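Local structure of uncharacterized protein Q64V53_BACFR (Bacteroides fragilis, 2RA8) at residues Leu144-Ile149 against Ile159-Leu164; Val167-Pro172 against Gly188-Pro193. The protein is of unknown function, but joins an N-terminal WGR domain, a module that in relatives probably binds nucleic acid, to a curved leucine-rich-repeat domain. All coordinates share one frame; numbering follows the deposited sequence.

Interaction 1. Residues Leu144-Ile149 against Ile159-Leu164; sequences LFWGDI and IEQVDL
In the parallel sheet of this leucine-rich-repeat domain, strand 143-146 ends in W146, whose indole is met by L164 and Q161 from the loop that leads to helix 165-169. The contact is buried between the end of that strand and this loop. W146 holds CG anti to its backbone N (chi1 -172°), which sets the indole beside L164 and Q161. L164 lies over one face with both methyl groups: L164 CD1 sits 3.6 Å from the centroid of the five-membered ring of W146, almost on its normal, a CH-pi contact, while L164 CD2 lies over the six-membered part, 3.5 Å from W146 CZ2. Q161 works at the indole edge instead. Its chain is bent at the second torsion, bringing Q161 OE1 to within 3.0 Å of W146 NE1, yet the N-H points poorly at the oxygen (134°) and the bond is weak. The amide plane is tilted 39° from the ring, and its other end is held more firmly, so NE2 has a full hydrogen bond, to G181 O, while OE1 has the weak one from W146 NE1. G147 follows W146 with positive phi. Beyond the inverse gamma turn centred on D148, I149 and I159 run past one another in opposite directions, I159 CD1 resting 4.0 Å from I149 CB.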
# COMPACT_ATOMS: atom_id res chain seq x y z
N LEU A 144 7.69 -6.10 20.41
CA LEU A 144 8.83 -5.54 19.70
C LEU A 144 8.77 -5.87 18.22
O LEU A 144 8.69 -7.03 17.84
CB LEU A 144 10.15 -6.09 20.27
CG LEU A 144 11.43 -5.78 19.47
CD1 LEU A 144 11.64 -4.27 19.41
CD2 LEU A 144 12.62 -6.47 20.11
N PHE A 145 8.82 -4.83 17.39
CA PHE A 145 8.81 -5.00 15.94
C PHE A 145 10.13 -4.42 15.54
O PHE A 145 10.28 -3.20 15.46
CB PHE A 145 7.66 -4.22 15.29
CG PHE A 145 7.59 -4.32 13.78
CD1 PHE A 145 8.44 -5.15 13.06
CD2 PHE A 145 6.65 -3.57 13.08
CE1 PHE A 145 8.36 -5.23 11.66
CE2 PHE A 145 6.56 -3.64 11.68
CZ PHE A 145 7.42 -4.47 10.97
N TRP A 146 11.10 -5.30 15.31
CA TRP A 146 12.47 -4.92 14.96
C TRP A 146 12.74 -4.95 13.47
O TRP A 146 12.67 -6.00 12.84
CB TRP A 146 13.44 -5.87 15.69
CG TRP A 146 14.89 -5.49 15.58
CD1 TRP A 146 15.71 -5.67 14.50
CD2 TRP A 146 15.67 -4.83 16.57
NE1 TRP A 146 16.95 -5.16 14.76
CE2 TRP A 146 16.96 -4.64 16.03
CE3 TRP A 146 15.40 -4.38 17.87
CZ2 TRP A 146 17.99 -4.01 16.75
CZ3 TRP A 146 16.43 -3.76 18.59
CH2 TRP A 146 17.71 -3.58 18.02
N GLY A 147 13.06 -3.79 12.90
CA GLY A 147 13.36 -3.73 11.47
C GLY A 147 12.24 -3.29 10.54
O GLY A 147 12.15 -3.77 9.41
N ASP A 148 11.38 -2.39 11.01
CA ASP A 148 10.28 -1.93 10.18
C ASP A 148 10.81 -0.95 9.16
O ASP A 148 10.61 0.27 9.26
CB ASP A 148 9.20 -1.29 11.05
CG ASP A 148 7.96 -0.91 10.27
OD1 ASP A 148 7.70 -1.52 9.22
OD2 ASP A 148 7.23 -0.00 10.72
N ILE A 149 11.51 -1.51 8.18
CA ILE A 149 12.15 -0.79 7.08
C ILE A 149 11.42 -1.07 5.79
O ILE A 149 11.40 -2.21 5.32
CB ILE A 149 13.60 -1.27 6.87
CG1 ILE A 149 14.31 -1.43 8.22
CG2 ILE A 149 14.33 -0.33 5.91
CD1 ILE A 149 14.32 -0.20 9.07
N ILE A 159 18.77 -5.28 4.70
CA ILE A 159 18.67 -4.97 6.12
C ILE A 159 19.77 -5.71 6.84
O ILE A 159 19.87 -6.93 6.73
CB ILE A 159 17.29 -5.38 6.67
CG1 ILE A 159 16.20 -4.67 5.88
CG2 ILE A 159 17.18 -5.00 8.15
CD1 ILE A 159 14.78 -5.08 6.29
N GLU A 160 20.61 -4.98 7.56
CA GLU A 160 21.72 -5.58 8.30
C GLU A 160 21.42 -5.75 9.77
O GLU A 160 21.47 -4.80 10.54
CB GLU A 160 23.00 -4.74 8.14
CG GLU A 160 23.50 -4.64 6.71
CD GLU A 160 23.60 -6.00 6.04
OE1 GLU A 160 24.20 -6.92 6.65
OE2 GLU A 160 23.09 -6.15 4.91
N GLN A 161 21.12 -6.99 10.16
CA GLN A 161 20.81 -7.29 11.55
C GLN A 161 22.04 -7.67 12.33
O GLN A 161 23.16 -7.63 11.82
CB GLN A 161 19.77 -8.42 11.60
CG GLN A 161 18.49 -8.12 10.83
CD GLN A 161 17.64 -7.05 11.49
OE1 GLN A 161 18.15 -6.16 12.16
NE2 GLN A 161 16.32 -7.14 11.30
N VAL A 162 21.84 -8.04 13.59
CA VAL A 162 22.93 -8.46 14.47
C VAL A 162 22.37 -9.53 15.36
O VAL A 162 21.22 -9.94 15.19
CB VAL A 162 23.42 -7.30 15.36
CG1 VAL A 162 24.05 -6.19 14.51
CG2 VAL A 162 22.27 -6.75 16.17
N ASP A 163 23.16 -10.02 16.30
CA ASP A 163 22.65 -11.03 17.22
C ASP A 163 21.69 -10.30 18.14
O ASP A 163 22.10 -9.41 18.88
CB ASP A 163 23.80 -11.63 18.02
CG ASP A 163 23.33 -12.54 19.13
OD1 ASP A 163 22.22 -13.11 19.02
OD2 ASP A 163 24.08 -12.70 20.11
N LEU A 164 20.41 -10.64 18.08
CA LEU A 164 19.44 -9.96 18.94
C LEU A 164 19.15 -10.71 20.22
O LEU A 164 18.29 -10.30 21.00
CB LEU A 164 18.12 -9.71 18.19
CG LEU A 164 18.11 -8.76 16.98
CD1 LEU A 164 16.66 -8.57 16.51
CD2 LEU A 164 18.71 -7.42 17.35

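Interaction 2. Residues Val167-Pro172 against Gly188-Pro193; sequences VLDAMP and GKKPRP
The carboxylate of D169, on the short helix 165-169 of the leucine-rich-repeat domain, is shared between K190 and R192, two cationic side chains rising from the loop 188-193, and the three residues form a salt-bridge network. Each carboxylate oxygen has its own principal partner. D169 OD1 accepts from R192 NH2 at 2.9 Å in a nearly straight bond (164°), with the oxygen lying close to the guanidinium plane and approached nearly along its C-O axis. R192 NH1 adds a long, weak bond to the same oxygen, 3.4 Å from D169 OD1, so the guanidinium grips one oxygen with two nitrogens instead of pairing side by side with both. D169 OD2 is left to K190, with K190 NZ 2.6 Å away on the syn lone pair; a chain extended beyond CG takes the amine across to it. The two cations so divide one carboxylate, which probably helps to keep D169 ionised.

K190 NZ and R192 NH1 have second partners. K190 NZ also bonds to S165 OG at the start of the same helix, and R192 NH1 gives a hydrogen bond to the carbonyl of I187, helping to fix the rotation of the guanidinium. Apolar atoms support its flat faces: L168 CB packs over one, 3.7 Å from R192 NH2, and K190 CB lies farther off over the opposite one. L168 CD1 extends the first cover along the arginine, 3.9 Å from R192 NE. The contact thus joins helix 165-169 to the segment approaching strand 197-201. V167 and M171 (selenomethionine) pack against helix 125-132, while the backbones of K190 and R192 bond to D217, just past helix 207-215.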
# COMPACT_ATOMS: atom_id res chain seq x y z
N VAL A 167 19.21 -8.52 23.21
CA VAL A 167 18.11 -7.57 23.25
C VAL A 167 16.88 -8.26 23.79
O VAL A 167 16.16 -7.71 24.61
CB VAL A 167 17.81 -6.99 21.85
CG1 VAL A 167 16.54 -6.16 21.87
CG2 VAL A 167 18.99 -6.13 21.40
N LEU A 168 16.64 -9.49 23.33
CA LEU A 168 15.50 -10.24 23.81
C LEU A 168 15.68 -10.56 25.29
O LEU A 168 14.70 -10.63 26.04
CB LEU A 168 15.33 -11.54 23.00
CG LEU A 168 15.12 -11.35 21.48
CD1 LEU A 168 14.97 -12.71 20.82
CD2 LEU A 168 13.89 -10.49 21.20
N ASP A 169 16.93 -10.75 25.72
CA ASP A 169 17.19 -11.05 27.13
C ASP A 169 16.90 -9.85 28.02
O ASP A 169 16.55 -10.02 29.18
CB ASP A 169 18.65 -11.49 27.35
CG ASP A 169 18.98 -12.82 26.68
OD1 ASP A 169 18.04 -13.55 26.29
OD2 ASP A 169 20.18 -13.13 26.54
N ALA A 170 17.06 -8.65 27.47
CA ALA A 170 16.80 -7.41 28.21
C ALA A 170 15.30 -7.06 28.25
O ALA A 170 14.89 -6.10 28.92
CB ALA A 170 17.59 -6.24 27.57
N MSE A 171 14.48 -7.83 27.55
CA MSE A 171 13.04 -7.60 27.54
C MSE A 171 12.34 -8.87 27.92
O MSE A 171 11.74 -9.54 27.09
CB MSE A 171 12.60 -7.16 26.14
CG MSE A 171 13.24 -5.85 25.73
SE MSE A 171 12.47 -5.12 24.07
CE MSE A 171 14.03 -4.29 23.36
N PRO A 172 12.40 -9.23 29.21
CA PRO A 172 11.76 -10.46 29.67
C PRO A 172 10.25 -10.50 29.63
O PRO A 172 9.66 -11.58 29.74
CB PRO A 172 12.32 -10.63 31.09
CG PRO A 172 12.51 -9.20 31.55
CD PRO A 172 13.08 -8.52 30.31
N GLY A 188 19.47 -16.42 19.26
CA GLY A 188 19.98 -17.34 20.26
C GLY A 188 19.24 -18.65 20.40
O GLY A 188 18.28 -18.93 19.67
N LYS A 189 19.71 -19.46 21.34
CA LYS A 189 19.13 -20.76 21.63
C LYS A 189 18.96 -20.79 23.13
O LYS A 189 19.80 -21.32 23.85
CB LYS A 189 20.07 -21.88 21.18
CG LYS A 189 20.37 -21.82 19.69
CD LYS A 189 21.29 -22.94 19.23
CE LYS A 189 21.70 -22.71 17.78
NZ LYS A 189 22.57 -23.81 17.27
N LYS A 190 17.86 -20.20 23.60
CA LYS A 190 17.58 -20.12 25.02
C LYS A 190 16.13 -20.37 25.28
O LYS A 190 15.30 -20.31 24.37
CB LYS A 190 17.95 -18.73 25.56
CG LYS A 190 19.41 -18.35 25.35
CD LYS A 190 19.68 -16.88 25.64
CE LYS A 190 21.17 -16.58 25.52
NZ LYS A 190 21.51 -15.14 25.65
N PRO A 191 15.79 -20.70 26.53
CA PRO A 191 14.36 -20.92 26.76
C PRO A 191 13.72 -19.56 26.85
O PRO A 191 14.24 -18.66 27.51
CB PRO A 191 14.33 -21.70 28.07
CG PRO A 191 15.60 -21.29 28.76
CD PRO A 191 16.60 -21.23 27.64
N ARG A 192 12.60 -19.38 26.14
CA ARG A 192 11.89 -18.11 26.17
C ARG A 192 10.43 -18.35 26.32
O ARG A 192 9.65 -18.18 25.39
CB ARG A 192 12.15 -17.32 24.89
CG ARG A 192 13.61 -16.92 24.72
CD ARG A 192 13.75 -16.02 23.51
NE ARG A 192 15.14 -15.86 23.12
CZ ARG A 192 16.05 -15.20 23.82
NH1 ARG A 192 17.29 -15.10 23.36
NH2 ARG A 192 15.72 -14.63 24.97
N PRO A 193 10.02 -18.77 27.53
CA PRO A 193 8.61 -19.03 27.77
C PRO A 193 7.76 -17.78 27.72
O PRO A 193 6.52 -17.86 27.72
CB PRO A 193 8.62 -19.69 29.16
CG PRO A 193 9.78 -19.02 29.83
CD PRO A 193 10.83 -19.04 28.73

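Overall arrangement
The two contacts come in series along the chain: interaction 1 closes at L164, and helix 165-169, which carries the first half of interaction 2, begins at the next residue. Their centres lie about 15 Å apart, and they touch through packing of W146 CZ3 on V167 CG1 and of L144 CD2 on the selenomethionine M171. Interaction 1 lies between strand 143-146 and the loop before helix 165-169; interaction 2, farther from the centre of the chain, ties the helix to the loop between strands 176-180 and 197-201. Together they connect successive strands of the ten-stranded parallel sheet to the helix and loops between them, an arrangement consistent with a leucine-rich-repeat fold.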